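Long-range contacts in Phikz039 (Pseudomonas phage phikz, PDB 3ZBQ), which is a phage-encoded relative of tubulin and FtsZ, known as PhuZ, whose chain holds a bound guanosine-5'-diphosphate: residues I9-G14 and V30-T35; N48-E53 and H90-G95; G124-S129 and W208-K213; K159-I164 and V217-V222. One frame throughout, in Å; residues are numbered along the deposited sequence.

Contact 1. Residues I9-G14 and V30-T35. With GDP (guanosine-5'-diphosphate), chain B.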
loop_
_atom_site.group_PDB
_atom_site.type_symbol
_atom_site.label_atom_id
_atom_site.label_comp_id
_atom_site.label_asym_id
_atom_site.label_seq_id
_atom_site.Cartn_x
_atom_site.Cartn_y
_atom_site.Cartn_z
ATOM N N ILE A 9 2.904 9.008 -8.307
ATOM C CA ILE A 9 1.995 8.240 -7.476
ATOM C C ILE A 9 1.243 7.248 -8.353
ATOM O O ILE A 9 0.680 7.631 -9.379
ATOM C CB ILE A 9 1.005 9.146 -6.736
ATOM C CG1 ILE A 9 1.764 10.273 -6.005
ATOM C CG2 ILE A 9 0.172 8.318 -5.782
ATOM C CD1 ILE A 9 0.861 11.202 -5.162
ATOM N N TYR A 10 1.276 5.977 -7.959
ATOM C CA TYR A 10 0.589 4.908 -8.686
ATOM C C TYR A 10 -0.628 4.464 -7.887
ATOM O O TYR A 10 -0.485 3.849 -6.815
ATOM C CB TYR A 10 1.522 3.700 -8.877
ATOM C CG TYR A 10 2.798 3.978 -9.655
ATOM C CD1 TYR A 10 3.918 4.502 -9.025
ATOM C CD2 TYR A 10 2.887 3.675 -11.007
ATOM C CE1 TYR A 10 5.095 4.738 -9.732
ATOM C CE2 TYR A 10 4.052 3.910 -11.720
ATOM C CZ TYR A 10 5.150 4.440 -11.076
ATOM O OH TYR A 10 6.304 4.678 -11.793
ATOM N N PHE A 11 -1.822 4.751 -8.411
ATOM C CA PHE A 11 -3.067 4.358 -7.766
ATOM C C PHE A 11 -3.542 3.059 -8.416
ATOM O O PHE A 11 -3.813 3.033 -9.613
ATOM C CB PHE A 11 -4.137 5.444 -7.949
ATOM C CG PHE A 11 -3.871 6.708 -7.162
ATOM C CD1 PHE A 11 -3.942 6.703 -5.770
ATOM C CD2 PHE A 11 -3.556 7.896 -7.813
ATOM C CE1 PHE A 11 -3.696 7.864 -5.041
ATOM C CE2 PHE A 11 -3.308 9.062 -7.093
ATOM C CZ PHE A 11 -3.374 9.050 -5.712
ATOM N N CYS A 12 -3.625 1.986 -7.629
ATOM C CA CYS A 12 -3.866 0.651 -8.168
ATOM C C CYS A 12 -5.118 0.001 -7.597
ATOM O O CYS A 12 -5.338 0.002 -6.377
ATOM C CB CYS A 12 -2.665 -0.271 -7.913
ATOM S SG CYS A 12 -1.068 0.420 -8.382
ATOM N N GLY A 13 -5.920 -0.574 -8.484
ATOM C CA GLY A 13 -7.144 -1.253 -8.087
ATOM C C GLY A 13 -8.208 -0.273 -7.628
ATOM O O GLY A 13 -7.989 0.933 -7.668
ATOM N N GLY A 14 -9.347 -0.789 -7.174
ATOM C CA GLY A 14 -10.469 0.053 -6.784
ATOM C C GLY A 14 -10.162 1.064 -5.693
ATOM O O GLY A 14 -10.425 2.257 -5.855
ATOM N N VAL A 30 0.275 11.748 -11.246
ATOM C CA VAL A 30 -0.357 10.549 -10.742
ATOM C C VAL A 30 -0.799 9.678 -11.914
ATOM O O VAL A 30 -1.007 10.164 -13.037
ATOM C CB VAL A 30 -1.597 10.878 -9.871
ATOM C CG1 VAL A 30 -1.245 11.828 -8.736
ATOM C CG2 VAL A 30 -2.702 11.473 -10.723
ATOM N N CYS A 31 -0.944 8.386 -11.653
ATOM C CA CYS A 31 -1.409 7.473 -12.680
ATOM C C CYS A 31 -2.202 6.352 -12.050
ATOM O O CYS A 31 -2.126 6.127 -10.830
ATOM C CB CYS A 31 -0.249 6.942 -13.529
ATOM S SG CYS A 31 0.952 5.923 -12.643
ATOM N N TYR A 32 -2.973 5.660 -12.886
ATOM C CA TYR A 32 -3.951 4.689 -12.420
ATOM C C TYR A 32 -3.833 3.387 -13.194
ATOM O O TYR A 32 -3.776 3.393 -14.424
ATOM C CB TYR A 32 -5.359 5.215 -12.652
ATOM C CG TYR A 32 -5.743 6.446 -11.876
ATOM C CD1 TYR A 32 -5.440 7.719 -12.354
ATOM C CD2 TYR A 32 -6.460 6.340 -10.693
ATOM C CE1 TYR A 32 -5.825 8.855 -11.655
ATOM C CE2 TYR A 32 -6.839 7.470 -9.983
ATOM C CZ TYR A 32 -6.522 8.717 -10.473
ATOM O OH TYR A 32 -6.910 9.833 -9.775
ATOM N N ILE A 33 -3.807 2.273 -12.472
ATOM C CA ILE A 33 -3.701 0.959 -13.090
ATOM C C ILE A 33 -4.725 0.025 -12.459
ATOM O O ILE A 33 -4.776 -0.125 -11.239
ATOM C CB ILE A 33 -2.288 0.340 -12.920
ATOM C CG1 ILE A 33 -1.186 1.346 -13.275
ATOM C CG2 ILE A 33 -2.144 -0.918 -13.773
ATOM C CD1 ILE A 33 -0.743 2.179 -12.109
ATOM N N ASP A 34 -5.542 -0.609 -13.290
ATOM C CA ASP A 34 -6.579 -1.503 -12.782
ATOM C C ASP A 34 -6.889 -2.574 -13.812
ATOM O O ASP A 34 -6.327 -2.581 -14.915
ATOM C CB ASP A 34 -7.849 -0.709 -12.471
ATOM C CG ASP A 34 -8.746 -1.393 -11.449
ATOM O OD1 ASP A 34 -8.537 -2.595 -11.147
ATOM O OD2 ASP A 34 -9.666 -0.714 -10.943
ATOM N N THR A 35 -7.786 -3.478 -13.442
ATOM C CA THR A 35 -8.268 -4.535 -14.334
ATOM C C THR A 35 -9.750 -4.322 -14.626
ATOM O O THR A 35 -10.466 -5.243 -15.028
ATOM C CB THR A 35 -8.090 -5.914 -13.690
ATOM O OG1 THR A 35 -8.802 -5.929 -12.447
ATOM C CG2 THR A 35 -6.602 -6.194 -13.413
HETATM P PB GDP B . -9.290 -4.405 -6.050
HETATM O O1B GDP B . -9.902 -3.540 -7.122
HETATM O O2B GDP B . -7.898 -3.915 -5.705
HETATM O O3B GDP B . -9.251 -5.858 -6.456
HETATM O O3A GDP B . -10.158 -4.351 -4.698
HETATM P PA GDP B . -10.771 -3.030 -4.016
HETATM O O1A GDP B . -11.784 -2.270 -4.839
HETATM O O2A GDP B . -9.652 -2.122 -3.549
HETATM O "O5'" GDP B . -11.519 -3.645 -2.748
HETATM C "C5'" GDP B . -10.836 -4.474 -1.815
HETATM C "C4'" GDP B . -11.148 -3.990 -0.401
HETATM O "O4'" GDP B . -10.543 -2.713 -0.192
HETATM C "C3'" GDP B . -12.624 -3.769 -0.134
HETATM O "O3'" GDP B . -13.237 -4.989 0.312
HETATM C "C2'" GDP B . -12.613 -2.708 0.939
HETATM O "O2'" GDP B . -12.381 -3.319 2.209
HETATM C "C1'" GDP B . -11.359 -1.911 0.660
HETATM N N9 GDP B . -11.640 -0.659 -0.074
HETATM C C8 GDP B . -12.007 -0.512 -1.362
HETATM N N7 GDP B . -12.150 0.798 -1.677
HETATM C C5 GDP B . -11.852 1.518 -0.576
HETATM C C6 GDP B . -11.796 2.950 -0.203
HETATM O O6 GDP B . -12.057 3.852 -1.039
HETATM N N1 GDP B . -11.432 3.244 1.059
HETATM C C2 GDP B . -11.138 2.298 1.976
HETATM N N2 GDP B . -10.794 2.658 3.238
HETATM N N3 GDP B . -11.169 0.976 1.702
HETATM C C4 GDP B . -11.515 0.545 0.470
#

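Contact 2. Residues N48-E53 and H90-G95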
loop_
_atom_site.group_PDB
_atom_site.type_symbol
_atom_site.label_atom_id
_atom_site.label_comp_id
_atom_site.label_asym_id
_atom_site.label_seq_id
_atom_site.Cartn_x
_atom_site.Cartn_y
_atom_site.Cartn_z
ATOM N N ASN A 48 -3.449 9.048 -18.307
ATOM C CA ASN A 48 -2.995 8.702 -16.959
ATOM C C ASN A 48 -3.480 7.349 -16.433
ATOM O O ASN A 48 -3.247 7.005 -15.273
ATOM C CB ASN A 48 -3.335 9.823 -15.960
ATOM C CG ASN A 48 -4.827 9.948 -15.683
ATOM O OD1 ASN A 48 -5.647 9.158 -16.171
ATOM N ND2 ASN A 48 -5.187 10.940 -14.888
ATOM N N THR A 49 -4.145 6.576 -17.283
ATOM C CA THR A 49 -4.774 5.340 -16.833
ATOM C C THR A 49 -4.442 4.186 -17.761
ATOM O O THR A 49 -4.476 4.338 -18.986
ATOM C CB THR A 49 -6.304 5.508 -16.769
ATOM O OG1 THR A 49 -6.626 6.557 -15.844
ATOM C CG2 THR A 49 -7.001 4.202 -16.331
ATOM N N ILE A 50 -4.094 3.046 -17.173
ATOM C CA ILE A 50 -3.930 1.799 -17.917
ATOM C C ILE A 50 -4.883 0.772 -17.329
ATOM O O ILE A 50 -4.813 0.461 -16.136
ATOM C CB ILE A 50 -2.489 1.245 -17.831
ATOM C CG1 ILE A 50 -1.532 2.108 -18.639
ATOM C CG2 ILE A 50 -2.439 -0.185 -18.362
ATOM C CD1 ILE A 50 -0.072 1.704 -18.469
ATOM N N ILE A 51 -5.782 0.263 -18.165
ATOM C CA ILE A 51 -6.698 -0.805 -17.768
ATOM C C ILE A 51 -6.239 -2.115 -18.407
ATOM O O ILE A 51 -6.098 -2.203 -19.626
ATOM C CB ILE A 51 -8.142 -0.486 -18.177
ATOM C CG1 ILE A 51 -8.578 0.847 -17.568
ATOM C CG2 ILE A 51 -9.095 -1.611 -17.738
ATOM C CD1 ILE A 51 -8.437 0.900 -16.047
ATOM N N ILE A 52 -5.972 -3.124 -17.581
ATOM C CA ILE A 52 -5.456 -4.395 -18.076
ATOM C C ILE A 52 -6.627 -5.322 -18.350
ATOM O O ILE A 52 -7.310 -5.763 -17.422
ATOM C CB ILE A 52 -4.517 -5.046 -17.060
ATOM C CG1 ILE A 52 -3.349 -4.097 -16.745
ATOM C CG2 ILE A 52 -3.971 -6.366 -17.586
ATOM C CD1 ILE A 52 -2.449 -4.607 -15.634
ATOM N N GLU A 53 -6.857 -5.613 -19.625
ATOM C CA GLU A 53 -8.010 -6.425 -20.008
ATOM C C GLU A 53 -7.728 -7.924 -19.899
ATOM O O GLU A 53 -6.605 -8.376 -20.122
ATOM C CB GLU A 53 -8.443 -6.090 -21.433
ATOM C CG GLU A 53 -9.015 -4.699 -21.620
ATOM C CD GLU A 53 -9.465 -4.454 -23.053
ATOM O OE1 GLU A 53 -8.989 -5.181 -23.951
ATOM O OE2 GLU A 53 -10.294 -3.544 -23.278
ATOM N N HIS A 90 7.294 1.184 -17.859
ATOM C CA HIS A 90 7.899 1.948 -18.941
ATOM C C HIS A 90 6.991 3.114 -19.308
ATOM O O HIS A 90 7.446 4.226 -19.557
ATOM C CB HIS A 90 8.121 1.050 -20.156
ATOM C CG HIS A 90 8.660 1.774 -21.352
ATOM N ND1 HIS A 90 10.006 1.838 -21.637
ATOM C CD2 HIS A 90 8.033 2.463 -22.334
ATOM C CE1 HIS A 90 10.185 2.533 -22.750
ATOM N NE2 HIS A 90 9.004 2.922 -23.190
ATOM N N HIS A 91 5.691 2.844 -19.333
ATOM C CA HIS A 91 4.679 3.838 -19.676
ATOM C C HIS A 91 4.582 4.977 -18.654
ATOM O O HIS A 91 4.396 6.138 -19.028
ATOM C CB HIS A 91 3.322 3.149 -19.793
ATOM C CG HIS A 91 2.262 3.989 -20.441
ATOM N ND1 HIS A 91 1.899 5.234 -19.969
ATOM C CD2 HIS A 91 1.455 3.741 -21.500
ATOM C CE1 HIS A 91 0.929 5.724 -20.723
ATOM N NE2 HIS A 91 0.641 4.837 -21.659
ATOM N N PHE A 92 4.668 4.634 -17.371
ATOM C CA PHE A 92 4.593 5.614 -16.289
ATOM C C PHE A 92 5.900 5.546 -15.518
ATOM O O PHE A 92 5.979 4.905 -14.468
ATOM C CB PHE A 92 3.411 5.298 -15.354
ATOM C CG PHE A 92 2.056 5.469 -15.998
ATOM C CD1 PHE A 92 1.735 6.650 -16.664
ATOM C CD2 PHE A 92 1.106 4.461 -15.937
ATOM C CE1 PHE A 92 0.489 6.818 -17.260
ATOM C CE2 PHE A 92 -0.148 4.623 -16.529
ATOM C CZ PHE A 92 -0.449 5.803 -17.204
ATOM N N PRO A 93 6.945 6.195 -16.045
ATOM C CA PRO A 93 8.275 5.985 -15.459
ATOM C C PRO A 93 8.374 6.479 -14.017
ATOM O O PRO A 93 7.649 7.400 -13.608
ATOM C CB PRO A 93 9.206 6.781 -16.387
ATOM C CG PRO A 93 8.326 7.735 -17.118
ATOM C CD PRO A 93 6.988 7.064 -17.236
ATOM N N ALA A 94 9.246 5.832 -13.250
ATOM C CA ALA A 94 9.472 6.173 -11.846
ATOM C C ALA A 94 9.844 7.631 -11.657
ATOM O O ALA A 94 10.540 8.219 -12.489
ATOM C CB ALA A 94 10.573 5.293 -11.257
ATOM N N GLY A 95 9.395 8.206 -10.543
ATOM C CA GLY A 95 9.851 9.524 -10.138
ATOM C C GLY A 95 11.060 9.431 -9.219
ATOM O O GLY A 95 11.502 8.325 -8.880
#

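Contact 3. Residues G124-S129 and W208-K213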
loop_
_atom_site.group_PDB
_atom_site.type_symbol
_atom_site.label_atom_id
_atom_site.label_comp_id
_atom_site.label_asym_id
_atom_site.label_seq_id
_atom_site.Cartn_x
_atom_site.Cartn_y
_atom_site.Cartn_z
ATOM N N GLY A 124 16.326 0.242 -8.397
ATOM C CA GLY A 124 16.984 1.157 -7.473
ATOM C C GLY A 124 16.140 2.345 -7.023
ATOM O O GLY A 124 16.655 3.265 -6.388
ATOM N N GLU A 125 14.843 2.333 -7.325
ATOM C CA GLU A 125 13.990 3.473 -6.978
ATOM C C GLU A 125 13.605 3.497 -5.499
ATOM O O GLU A 125 13.691 2.481 -4.794
ATOM C CB GLU A 125 12.715 3.489 -7.834
ATOM C CG GLU A 125 12.950 3.350 -9.330
ATOM C CD GLU A 125 13.613 4.564 -9.962
ATOM O OE1 GLU A 125 13.671 5.638 -9.328
ATOM O OE2 GLU A 125 14.058 4.444 -11.124
ATOM N N VAL A 126 13.175 4.673 -5.055
ATOM C CA VAL A 126 12.698 4.912 -3.702
ATOM C C VAL A 126 11.174 4.858 -3.735
ATOM O O VAL A 126 10.518 5.601 -4.487
ATOM C CB VAL A 126 13.126 6.300 -3.222
ATOM C CG1 VAL A 126 12.442 6.660 -1.906
ATOM C CG2 VAL A 126 14.648 6.352 -3.085
ATOM N N VAL A 127 10.615 3.973 -2.921
ATOM C CA VAL A 127 9.189 3.664 -2.994
ATOM C C VAL A 127 8.570 3.590 -1.602
ATOM O O VAL A 127 9.161 3.026 -0.675
ATOM C CB VAL A 127 8.948 2.299 -3.691
ATOM C CG1 VAL A 127 7.431 2.058 -3.926
ATOM C CG2 VAL A 127 9.705 2.204 -5.014
ATOM N N VAL A 128 7.371 4.148 -1.462
ATOM C CA VAL A 128 6.571 3.957 -0.254
ATOM C C VAL A 128 5.188 3.464 -0.673
ATOM O O VAL A 128 4.648 3.928 -1.673
ATOM C CB VAL A 128 6.424 5.275 0.533
ATOM C CG1 VAL A 128 5.384 5.131 1.635
ATOM C CG2 VAL A 128 7.777 5.686 1.116
ATOM N N SER A 129 4.631 2.518 0.069
ATOM C CA SER A 129 3.267 2.057 -0.191
ATOM C C SER A 129 2.313 2.584 0.860
ATOM O O SER A 129 2.625 2.575 2.061
ATOM C CB SER A 129 3.191 0.528 -0.203
ATOM O OG SER A 129 3.713 0.007 -1.412
ATOM N N TRP A 208 17.261 7.728 3.609
ATOM C CA TRP A 208 16.256 7.593 4.655
ATOM C C TRP A 208 15.425 6.339 4.338
ATOM O O TRP A 208 15.199 5.483 5.199
ATOM C CB TRP A 208 15.380 8.864 4.722
ATOM C CG TRP A 208 14.029 8.646 5.380
ATOM C CD1 TRP A 208 13.776 8.501 6.720
ATOM C CD2 TRP A 208 12.757 8.521 4.717
ATOM N NE1 TRP A 208 12.418 8.302 6.922
ATOM C CE2 TRP A 208 11.781 8.318 5.713
ATOM C CE3 TRP A 208 12.356 8.579 3.375
ATOM C CZ2 TRP A 208 10.417 8.153 5.401
ATOM C CZ3 TRP A 208 10.998 8.414 3.074
ATOM C CH2 TRP A 208 10.053 8.213 4.081
ATOM N N ALA A 209 15.032 6.205 3.081
ATOM C CA ALA A 209 14.213 5.075 2.646
ATOM C C ALA A 209 15.058 3.804 2.514
ATOM O O ALA A 209 14.607 2.708 2.843
ATOM C CB ALA A 209 13.535 5.407 1.327
ATOM N N HIS A 210 16.286 3.956 2.025
ATOM C CA HIS A 210 17.186 2.818 1.806
ATOM C C HIS A 210 18.221 2.700 2.929
ATOM O O HIS A 210 19.426 2.598 2.678
ATOM C CB HIS A 210 17.888 2.944 0.440
ATOM C CG HIS A 210 16.949 2.860 -0.719
ATOM N ND1 HIS A 210 17.312 3.226 -2.001
ATOM C CD2 HIS A 210 15.656 2.468 -0.795
ATOM C CE1 HIS A 210 16.287 3.047 -2.811
ATOM N NE2 HIS A 210 15.266 2.587 -2.106
ATOM N N PHE A 211 17.738 2.723 4.164
ATOM C CA PHE A 211 18.589 2.702 5.355
ATOM C C PHE A 211 19.394 1.404 5.477
ATOM O O PHE A 211 20.360 1.332 6.234
ATOM C CB PHE A 211 17.702 2.854 6.590
ATOM C CG PHE A 211 16.568 1.870 6.610
ATOM C CD1 PHE A 211 16.756 0.587 7.121
ATOM C CD2 PHE A 211 15.343 2.196 6.056
ATOM C CE1 PHE A 211 15.714 -0.346 7.104
ATOM C CE2 PHE A 211 14.308 1.273 6.035
ATOM C CZ PHE A 211 14.499 0.005 6.568
ATOM N N HIS A 212 18.979 0.374 4.747
ATOM C CA HIS A 212 19.640 -0.925 4.817
ATOM C C HIS A 212 21.048 -0.851 4.226
ATOM O O HIS A 212 21.872 -1.739 4.459
ATOM C CB HIS A 212 18.807 -1.975 4.080
ATOM C CG HIS A 212 18.729 -1.742 2.604
ATOM N ND1 HIS A 212 18.078 -0.656 2.056
ATOM C CD2 HIS A 212 19.232 -2.445 1.565
ATOM C CE1 HIS A 212 18.178 -0.704 0.739
ATOM N NE2 HIS A 212 18.877 -1.779 0.417
ATOM N N LYS A 213 21.327 0.219 3.478
ATOM C CA LYS A 213 22.631 0.407 2.850
ATOM C C LYS A 213 23.708 0.677 3.895
ATOM O O LYS A 213 24.898 0.495 3.632
ATOM C CB LYS A 213 22.595 1.584 1.862
ATOM C CG LYS A 213 21.853 1.328 0.549
ATOM C CD LYS A 213 21.397 2.653 -0.087
ATOM C CE LYS A 213 22.561 3.469 -0.643
ATOM N NZ LYS A 213 22.067 4.683 -1.376
HETATM O O HOH W 1 12.383 1.946 -1.568
#

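Contact 4. Residues K159-I164 and V217-V222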
loop_
_atom_site.group_PDB
_atom_site.type_symbol
_atom_site.label_atom_id
_atom_site.label_comp_id
_atom_site.label_asym_id
_atom_site.label_seq_id
_atom_site.Cartn_x
_atom_site.Cartn_y
_atom_site.Cartn_z
ATOM N N LYS A 159 15.481 -7.030 -2.621
ATOM C CA LYS A 159 16.640 -6.761 -1.753
ATOM C C LYS A 159 16.639 -5.354 -1.165
ATOM O O LYS A 159 17.697 -4.782 -0.875
ATOM C CB LYS A 159 17.947 -7.024 -2.500
ATOM C CG LYS A 159 17.936 -8.330 -3.281
ATOM C CD LYS A 159 19.207 -8.489 -4.068
ATOM C CE LYS A 159 19.054 -9.588 -5.076
ATOM N NZ LYS A 159 20.355 -9.904 -5.720
ATOM N N VAL A 160 15.442 -4.806 -0.991
ATOM C CA VAL A 160 15.251 -3.465 -0.461
ATOM C C VAL A 160 14.036 -3.562 0.444
ATOM O O VAL A 160 13.001 -4.089 0.017
ATOM C CB VAL A 160 14.932 -2.463 -1.593
ATOM C CG1 VAL A 160 14.539 -1.109 -1.018
ATOM C CG2 VAL A 160 16.100 -2.311 -2.556
ATOM N N PRO A 161 14.141 -3.077 1.694
ATOM C CA PRO A 161 12.984 -3.161 2.597
ATOM C C PRO A 161 11.764 -2.477 1.987
ATOM O O PRO A 161 11.844 -1.343 1.503
ATOM C CB PRO A 161 13.452 -2.396 3.845
ATOM C CG PRO A 161 14.954 -2.492 3.793
ATOM C CD PRO A 161 15.286 -2.400 2.330
ATOM N N MET A 162 10.637 -3.174 1.981
ATOM C CA MET A 162 9.426 -2.584 1.459
ATOM C C MET A 162 8.770 -1.761 2.556
ATOM O O MET A 162 8.463 -2.276 3.630
ATOM C CB MET A 162 8.469 -3.674 0.956
ATOM C CG MET A 162 7.260 -3.101 0.323
ATOM S SD MET A 162 6.316 -4.335 -0.559
ATOM C CE MET A 162 4.955 -3.283 -1.031
ATOM N N ILE A 163 8.578 -0.474 2.286
ATOM C CA ILE A 163 8.038 0.449 3.274
ATOM C C ILE A 163 6.529 0.547 3.094
ATOM O O ILE A 163 6.045 0.928 2.024
ATOM C CB ILE A 163 8.645 1.862 3.102
ATOM C CG1 ILE A 163 10.161 1.826 3.264
ATOM C CG2 ILE A 163 7.999 2.856 4.069
ATOM C CD1 ILE A 163 10.844 3.067 2.728
ATOM N N ILE A 164 5.782 0.217 4.145
ATOM C CA ILE A 164 4.334 0.324 4.080
ATOM C C ILE A 164 3.794 1.291 5.138
ATOM O O ILE A 164 4.203 1.269 6.311
ATOM C CB ILE A 164 3.640 -1.063 4.184
ATOM C CG1 ILE A 164 3.795 -1.646 5.589
ATOM C CG2 ILE A 164 4.207 -2.029 3.151
ATOM C CD1 ILE A 164 2.881 -2.855 5.854
ATOM N N VAL A 217 20.600 -4.326 9.465
ATOM C CA VAL A 217 19.211 -4.631 9.778
ATOM C C VAL A 217 18.691 -5.644 8.774
ATOM O O VAL A 217 19.177 -5.706 7.641
ATOM C CB VAL A 217 18.321 -3.363 9.741
ATOM C CG1 VAL A 217 18.622 -2.470 10.921
ATOM C CG2 VAL A 217 18.507 -2.612 8.427
ATOM N N PRO A 218 17.697 -6.453 9.182
ATOM C CA PRO A 218 17.142 -7.430 8.243
ATOM C C PRO A 218 16.495 -6.712 7.070
ATOM O O PRO A 218 15.831 -5.692 7.276
ATOM C CB PRO A 218 16.048 -8.126 9.060
ATOM C CG PRO A 218 16.369 -7.841 10.496
ATOM C CD PRO A 218 17.046 -6.503 10.503
ATOM N N VAL A 219 16.686 -7.226 5.860
ATOM C CA VAL A 219 15.978 -6.686 4.707
ATOM C C VAL A 219 14.586 -7.309 4.692
ATOM O O VAL A 219 14.405 -8.466 4.303
ATOM C CB VAL A 219 16.729 -6.945 3.392
ATOM C CG1 VAL A 219 15.888 -6.497 2.198
ATOM C CG2 VAL A 219 18.064 -6.189 3.403
ATOM N N GLN A 220 13.610 -6.536 5.152
ATOM C CA GLN A 220 12.268 -7.059 5.395
ATOM C C GLN A 220 11.272 -5.904 5.395
ATOM O O GLN A 220 11.669 -4.747 5.279
ATOM C CB GLN A 220 12.230 -7.781 6.749
ATOM C CG GLN A 220 12.389 -6.836 7.916
ATOM C CD GLN A 220 12.391 -7.536 9.267
ATOM O OE1 GLN A 220 12.356 -8.760 9.349
ATOM N NE2 GLN A 220 12.444 -6.746 10.335
ATOM N N THR A 221 9.983 -6.207 5.526
ATOM C CA THR A 221 8.966 -5.156 5.540
ATOM C C THR A 221 9.184 -4.229 6.730
ATOM O O THR A 221 9.479 -4.681 7.848
ATOM C CB THR A 221 7.543 -5.734 5.613
ATOM O OG1 THR A 221 7.420 -6.815 4.682
ATOM C CG2 THR A 221 6.511 -4.664 5.262
ATOM N N VAL A 222 9.067 -2.928 6.487
ATOM C CA VAL A 222 9.101 -1.967 7.564
ATOM C C VAL A 222 7.880 -1.069 7.486
ATOM O O VAL A 222 7.226 -0.975 6.440
ATOM C CB VAL A 222 10.401 -1.144 7.527
ATOM C CG1 VAL A 222 11.580 -2.043 7.866
ATOM C CG2 VAL A 222 10.577 -0.508 6.149
#

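Contact 1. Residues I9-G14 and V30-T35
Strand 9-12 and strand 30-34 are the two parallel strands of a right-handed beta-alpha-beta unit in the nucleotide-binding half of this tubulin-like fold, and Ile9 to Cys12 pair in order with Val30 to Ile33. Four backbone hydrogen bonds join them; the straightest, Phe11 N to Cys31 O, spans 2.8 Å with an angle of 174° at the hydrogen, and the last runs from Gly13 N to Ile33 O. On the sheet face of Phe11, that ring and the Tyr32 ring lie side by side in planes 30° apart, slid so that they barely overlap, with Phe11 CD2 over the rim of the tyrosine. Phe11 CE2 reaches Val30 CB at 3.7 Å, the valine standing at the ring's edge. On the other face Cys31 SG comes obliquely to Tyr10 CD2 at 3.4 Å, and Ile33 CD1 lies at the edge of the same tyrosine. Beyond the strand, Gly14 N donates to GDP O1B at 2.8 Å, and Gly13 CA lies 3.7 Å from GDP O2B. Helix 13-23 covers Phe11 through Ile19 and Phe23, helix 109-122 covers Cys12 and Ile33, and strand 97-103 flanks strand 7-12.

Contact 2. Residues N48-E53 and H90-G95
Ile50, on edge strand 49-51, meets both His91 and Phe92 where helix 85-91 ends; these two lie against each other, His91 ND1 over the face of the Phe92 ring. The close part of the contact is the meeting of Ile50 with Phe92: CD1 of the isoleucine lies 3.5 Å from Phe92 CE2, and Ile50 CG1 comes nearly as close to the same ring carbon. The two side chains pass alongside, running in opposing senses. Farther round the phenylalanine ring, CZ approaches the backbone of the other segment, 3.5 Å from Asn48 C, and also lies near Thr49 N. Phe92 is buried and also touches Cys31 of strand 30-34.

His91 forms the looser, exposed side. Its CG is anti to the backbone N (chi1 -167°), and the ring offers one face to Ile50 CD1 in a CH-pi contact, the methyl standing 4.1 Å from the centroid of the His91 ring and 25° off its normal. The CB of Asn48 points away from the helix end; its OD1 accepts from Thr49 OG1 at 2.8 Å.

No hydrogen bond crosses between the two segments, whose contact is apolar and CH-pi; Phe92 O bonds instead to Tyr10 OH. The side-chain polar atoms of Asn48 and Thr49 find partners in each other and in His43, Asn44 and Thr45 of the preceding loop.

Contact 3. Residues G124-S129 and W208-K213
His210, the first residue past helix 202-209, sends its imidazole to the chain leading into strand 127-133. From CB, which points toward that chain, CG lies anti to the carbonyl carbon (chi1 -65°), and the outer edge of the ring does the touching. CE1 lies 3.3 Å from Glu125 O and 3.6 Å from Gly124 O, both carbonyl oxygens in the ring plane, while Val126 CG2 approaches it obliquely at 3.7 Å. At the tip, NE2 makes a weak hydrogen bond to Glu125 O, 3.1 Å long and bent to 126° at the hydrogen. A water, also at the ring edge, lies 3.0 Å from His210 NE2 and accepts from Val127 N, so the tip is linked to Glu125 O directly and to Val127 N through the water. Beside the ring, Ala209 CB packs on Val126 CG1 at 3.6 Å. Helix 109-122 ends just before, in a Schellman motif at Gly124; its side chains cover Val127, while Trp208 and Val128 both rest on Leu224 of strand 222-227.

Contact 4. Residues K159-I164 and V217-V222
No aromatic ring takes part in this contact; the compact, puckered ring of Pro161 crosses Val219 at about a right angle. Its CD lies 4.1 Å from Val219 CG1, and its CB meets Gln220 O at 3.3 Å and, less closely, Val222 CG2. Val219 CG1, anti to its backbone N (chi1 174°), also touches the backbone at Lys159 C and Val160 N, where helix 138-158 closes in a Schellman motif. Further on the two chains run parallel and form one bridge, Ile163 with Val222. Val222 N donates to Met162 O at 3.0 Å, and Ile164 N to Val222 O at the same length, nearly straight at 170°. Ile163 CG1 packs obliquely on Val222 CG2 at 3.7 Å. Thr221 CG2 sits against Met162 O and faces Ile164, while Thr221 OG1 bonds to Glu152 of helix 138-158. Parallel pairing thus begins as strand 163-168 meets strand 222-227, consistent with the junction, in a tubulin-like fold, of the nucleotide-binding and C-terminal parts.

All four contacts reach one mixed sheet. Contact 1 alone includes GDP-pocket residues, Gly13 and Gly14. Contact 2 continues the sheet to its edge strand 49-51, its centre about 8 Å from that of contact 1; Tyr10 OH lies 2.7 Å from Phe92 O and Asp34 O 2.7 Å from Ile52 N, both probable hydrogen bonds. Contacts 3 and 4, their centres also about 8 Å apart, alternate along the chain and meet where Ser129 N lies 2.9 Å from Ile163 O. Contacts 1 and 4 lie on opposite sides of the chain's centre, their own centres about 23 Å apart, and Met162 in contact 4 has its side chain about 14 Å from GDP. Ala94 packs on Glu125, connecting contacts 2 and 3.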